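Local coordinates for prephenate dehydrogenase (Aquifex aeolicus, PDB 2G5C) that catalyses the NAD(+)-dependent oxidative decarboxylation of prephenate to 3-(4-hydroxyphenyl)pyruvate, a step of L-tyrosine biosynthesis, at the interface of chains A and B. Residues are numbered along the deposited sequence; one frame, centred on the assembly and turned at random. Chains: chain A/B, prephenate dehydrogenase.

Contact 1: the interface of chains A and B. Residues chain A 242, 245-246, 249; chain B 256, 259-260.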
# COMPACT_ATOMS: atom_id res chain seq x y z
N MSE A 242 11.24 -1.94 16.62
CA MSE A 242 12.24 -2.98 16.45
C MSE A 242 11.59 -4.36 16.54
O MSE A 242 11.86 -5.24 15.73
CB MSE A 242 13.34 -2.84 17.50
CG MSE A 242 14.25 -1.63 17.29
SE MSE A 242 15.02 -1.66 15.52
CE MSE A 242 15.90 -3.38 15.65
N ILE A 245 9.49 -4.99 13.37
CA ILE A 245 10.33 -5.33 12.22
C ILE A 245 10.82 -6.77 12.33
O ILE A 245 10.88 -7.48 11.34
CB ILE A 245 11.55 -4.39 12.10
CG1 ILE A 245 11.08 -2.99 11.70
CG2 ILE A 245 12.54 -4.94 11.07
CD1 ILE A 245 12.21 -1.96 11.59
N GLU A 246 11.18 -7.18 13.54
CA GLU A 246 11.66 -8.55 13.76
C GLU A 246 10.52 -9.53 13.56
O GLU A 246 10.71 -10.62 13.02
CB GLU A 246 12.24 -8.69 15.17
CG GLU A 246 13.46 -7.81 15.44
CD GLU A 246 14.66 -8.18 14.57
OE1 GLU A 246 14.49 -8.32 13.34
OE2 GLU A 246 15.77 -8.32 15.12
N GLU A 249 10.02 -9.75 9.80
CA GLU A 249 11.03 -10.54 9.11
C GLU A 249 10.84 -12.03 9.37
O GLU A 249 11.26 -12.86 8.57
CB GLU A 249 12.44 -10.08 9.51
CG GLU A 249 12.72 -8.65 9.06
CD GLU A 249 14.14 -8.19 9.34
OE1 GLU A 249 14.64 -8.46 10.45
OE2 GLU A 249 14.74 -7.53 8.46
N LYS B 256 16.95 -0.85 10.04
CA LYS B 256 16.89 -1.39 11.39
C LYS B 256 18.09 -0.94 12.23
O LYS B 256 17.91 -0.50 13.36
CB LYS B 256 16.83 -2.92 11.31
CG LYS B 256 16.47 -3.60 12.61
CD LYS B 256 16.15 -5.08 12.42
CE LYS B 256 17.33 -5.85 11.85
NZ LYS B 256 17.03 -7.31 11.77
N ILE B 259 17.87 2.64 13.18
CA ILE B 259 16.92 2.86 14.26
C ILE B 259 17.51 2.43 15.60
O ILE B 259 17.39 3.15 16.59
CB ILE B 259 15.60 2.11 14.00
CG1 ILE B 259 14.88 2.74 12.80
CG2 ILE B 259 14.72 2.15 15.24
CD1 ILE B 259 13.71 1.92 12.26
N VAL B 260 18.16 1.27 15.64
CA VAL B 260 18.76 0.79 16.88
C VAL B 260 19.81 1.75 17.43
O VAL B 260 19.78 2.09 18.61
CB VAL B 260 19.41 -0.61 16.73
CG1 VAL B 260 18.38 -1.61 16.30
CG2 VAL B 260 20.55 -0.56 15.73

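Contact 2: the interface of chains A and B. Residues chain A 189, 192, 227, 230-231, 234; chain B 255, 270-271, 274.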
# COMPACT_ATOMS: atom_id res chain seq x y z
N ALA A 189 7.84 1.73 7.88
CA ALA A 189 9.24 1.32 7.83
C ALA A 189 9.47 0.42 6.61
O ALA A 189 10.48 0.53 5.91
CB ALA A 189 9.61 0.57 9.10
N PHE A 192 9.55 2.55 3.38
CA PHE A 192 10.82 3.27 3.27
C PHE A 192 11.89 2.29 2.76
O PHE A 192 12.69 2.63 1.89
CB PHE A 192 11.25 3.83 4.63
CG PHE A 192 10.44 5.02 5.08
CD1 PHE A 192 10.39 6.18 4.31
CD2 PHE A 192 9.75 5.00 6.29
CE1 PHE A 192 9.66 7.31 4.74
CE2 PHE A 192 9.02 6.11 6.73
CZ PHE A 192 8.98 7.27 5.95
N PRO A 227 9.80 12.79 6.51
CA PRO A 227 11.03 12.15 6.99
C PRO A 227 11.37 12.49 8.44
O PRO A 227 11.87 11.65 9.19
CB PRO A 227 12.08 12.67 6.01
CG PRO A 227 11.31 12.83 4.75
CD PRO A 227 10.05 13.50 5.24
N TRP A 230 8.70 10.79 10.91
CA TRP A 230 8.97 9.37 11.05
C TRP A 230 10.30 9.09 11.76
O TRP A 230 10.43 8.07 12.43
CB TRP A 230 8.88 8.67 9.68
CG TRP A 230 7.43 8.50 9.31
CD1 TRP A 230 6.70 9.26 8.45
CD2 TRP A 230 6.51 7.61 9.95
NE1 TRP A 230 5.37 8.91 8.52
CE2 TRP A 230 5.22 7.90 9.43
CE3 TRP A 230 6.63 6.60 10.91
CZ2 TRP A 230 4.08 7.21 9.84
CZ3 TRP A 230 5.49 5.92 11.32
CH2 TRP A 230 4.23 6.23 10.79
N ARG A 231 11.27 9.99 11.62
CA ARG A 231 12.54 9.80 12.32
C ARG A 231 12.24 9.90 13.81
O ARG A 231 12.82 9.19 14.63
CB ARG A 231 13.55 10.90 11.98
CG ARG A 231 14.78 10.86 12.88
CD ARG A 231 15.47 12.21 12.98
NE ARG A 231 14.67 13.18 13.73
CZ ARG A 231 14.96 14.47 13.81
NH1 ARG A 231 16.03 14.95 13.19
NH2 ARG A 231 14.19 15.29 14.53
N PHE A 234 10.14 6.73 14.91
CA PHE A 234 11.01 5.57 15.02
C PHE A 234 11.91 5.65 16.25
O PHE A 234 12.27 4.62 16.83
CB PHE A 234 11.86 5.40 13.74
CG PHE A 234 11.07 5.02 12.52
CD1 PHE A 234 9.90 4.25 12.64
CD2 PHE A 234 11.49 5.39 11.25
CE1 PHE A 234 9.18 3.86 11.51
CE2 PHE A 234 10.78 5.00 10.11
CZ PHE A 234 9.62 4.24 10.24
N LEU B 255 17.97 -0.11 7.64
CA LEU B 255 17.09 0.84 8.31
C LEU B 255 17.04 0.45 9.79
O LEU B 255 17.11 1.30 10.67
CB LEU B 255 15.68 0.77 7.71
CG LEU B 255 14.58 1.55 8.43
CD1 LEU B 255 14.91 3.04 8.45
CD2 LEU B 255 13.25 1.31 7.74
N TYR B 270 18.02 8.50 4.97
CA TYR B 270 17.46 7.26 4.44
C TYR B 270 15.99 7.47 4.09
O TYR B 270 15.54 7.10 3.00
CB TYR B 270 17.60 6.14 5.48
CG TYR B 270 17.17 4.76 5.01
CD1 TYR B 270 18.11 3.77 4.77
CD2 TYR B 270 15.82 4.44 4.85
CE1 TYR B 270 17.73 2.48 4.39
CE2 TYR B 270 15.43 3.15 4.47
CZ TYR B 270 16.39 2.18 4.25
OH TYR B 270 16.01 0.90 3.91
N LEU B 271 15.23 8.05 5.02
CA LEU B 271 13.80 8.28 4.81
C LEU B 271 13.50 9.31 3.72
O LEU B 271 12.42 9.28 3.12
CB LEU B 271 13.13 8.71 6.11
CG LEU B 271 13.45 7.82 7.32
CD1 LEU B 271 12.68 8.34 8.53
CD2 LEU B 271 13.08 6.36 7.03
N VAL B 274 12.61 8.61 -0.20
CA VAL B 274 11.24 8.50 -0.72
C VAL B 274 10.79 9.74 -1.48
O VAL B 274 9.65 9.81 -1.94
CB VAL B 274 10.22 8.23 0.39
CG1 VAL B 274 10.64 7.01 1.18
CG2 VAL B 274 10.08 9.46 1.29
O HOH W 1 13.42 5.42 2.22

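Contact 1: the interface of chains A and B
B:Lys256 reaches across the dimer interface, passes A:Met242 and ends between the carboxylates of A:Glu246 and A:Glu249. Its CB starts the chain with CG anti to the backbone N (chi1 -168°), which sends the side chain toward chain A. CG is the first atom to touch the partner. B:Lys256 CG lies 3.8 Å from A:Met242 SE, the selenium of a selenomethionine, and the two side chains cross at about a right angle. The methyl CE of A:Met242 is modelled too close to B:Lys256 and B:Val260, so its exact place is doubtful. A:Met242 SE also packs on the methyl CG2 of B:Ile259, at 3.8 Å. B:Lys256 CD comes next and meets the branch methyl CG2 of A:Ile245 at 3.9 Å. CD of B:Lys256 also lies 3.8 Å from OE1 of A:Glu246. The chain then bends at chi3 (61°), and CE lies near the same two carboxylates. NZ makes two salt bridges that are also hydrogen bonds. One runs from B:Lys256 NZ to A:Glu249 OE1 at 3.0 Å. The two side chains meet tip to tip, and the oxygen uses its syn lone pair. The other runs from B:Lys256 NZ to A:Glu246 OE1 at 3.2 Å. NZ meets this oxygen on its syn side, but 32° out of the carboxylate plane. A:Glu246 is bent at chi2, whereas A:Glu249 runs extended beyond CG, and this brings both OE1 atoms to the same amino group. OE1 of A:Glu246 and OE1 of A:Glu249 are 2.9 Å apart, and the positive charge expected on the lysine probably offsets their repulsion. The aliphatic stem thus lies against apolar groups while the tip pairs with acids. Contact 1 joins helix 238-260 of chain A to the same helix of chain B, in the helical dimerization domain, and the two-fold axis repeats it with the chains exchanged.

Contact 2: the interface of chains A and B
The methyl CD2 of B:Leu271 sits over one face of the A:Phe192 ring, 3.7 Å from its centroid, in a CH-pi contact. B:Leu271 CD2 is offset toward the rim and comes nearest to A:Phe192 CG, at 3.5 Å. The leucine has CG anti to its carbonyl carbon (chi1 -50°), and its two methyls part to separate neighbours. While CD2 covers the ring, B:Leu271 CD1 points at helix 227-236, where it meets the backbone O of A:Pro227 at 3.5 Å and CB of A:Trp230 at 4.0 Å. B:Val274 crosses the ring obliquely, with its CG1 against CD1 of A:Phe192 at 3.2 Å. Within chain A the ring is held from the side: CD1 of A:Trp230 lies in plane at its edge. A:Phe192 in turn puts its CD2 at the edge of the A:Phe234 ring. An alanine at A:Phe192 would probably leave B:Leu271 CD2 and B:Val274 CG1 without the ring they pack on and open a gap between the chains. Beside this apolar cluster, CD2 of B:Leu255 rests 3.4 Å from the backbone O of A:Ala189. Water 1 joins the backbone carbonyls of A:Phe192 and B:Tyr270, 2.9 Å from A:Phe192 O. The site fits the C-terminal part of one subunit against the helices of the other and helps hold the dimer together by apolar packing.

The C-alpha centres of contact 1 and contact 2 lie about 12 Å apart. They share helix 238-260 of chain B, where the neighbouring residues B:Lys256 and B:Leu255 serve contact 1 and contact 2 respectively. Contact 2 also draws on helix 264-272 of chain B and on B:Val274 just past it. On chain A, contact 1 uses the same helix, 238-260, while contact 2 uses helices 173-201 and 227-236. Contact 1 adds charged pairing to apolar contacts, and contact 2 is apolar apart from a water bridge. Each has a two-fold twin. Together they interlock the dimerization domains, which probably fixes how the two subunits sit together.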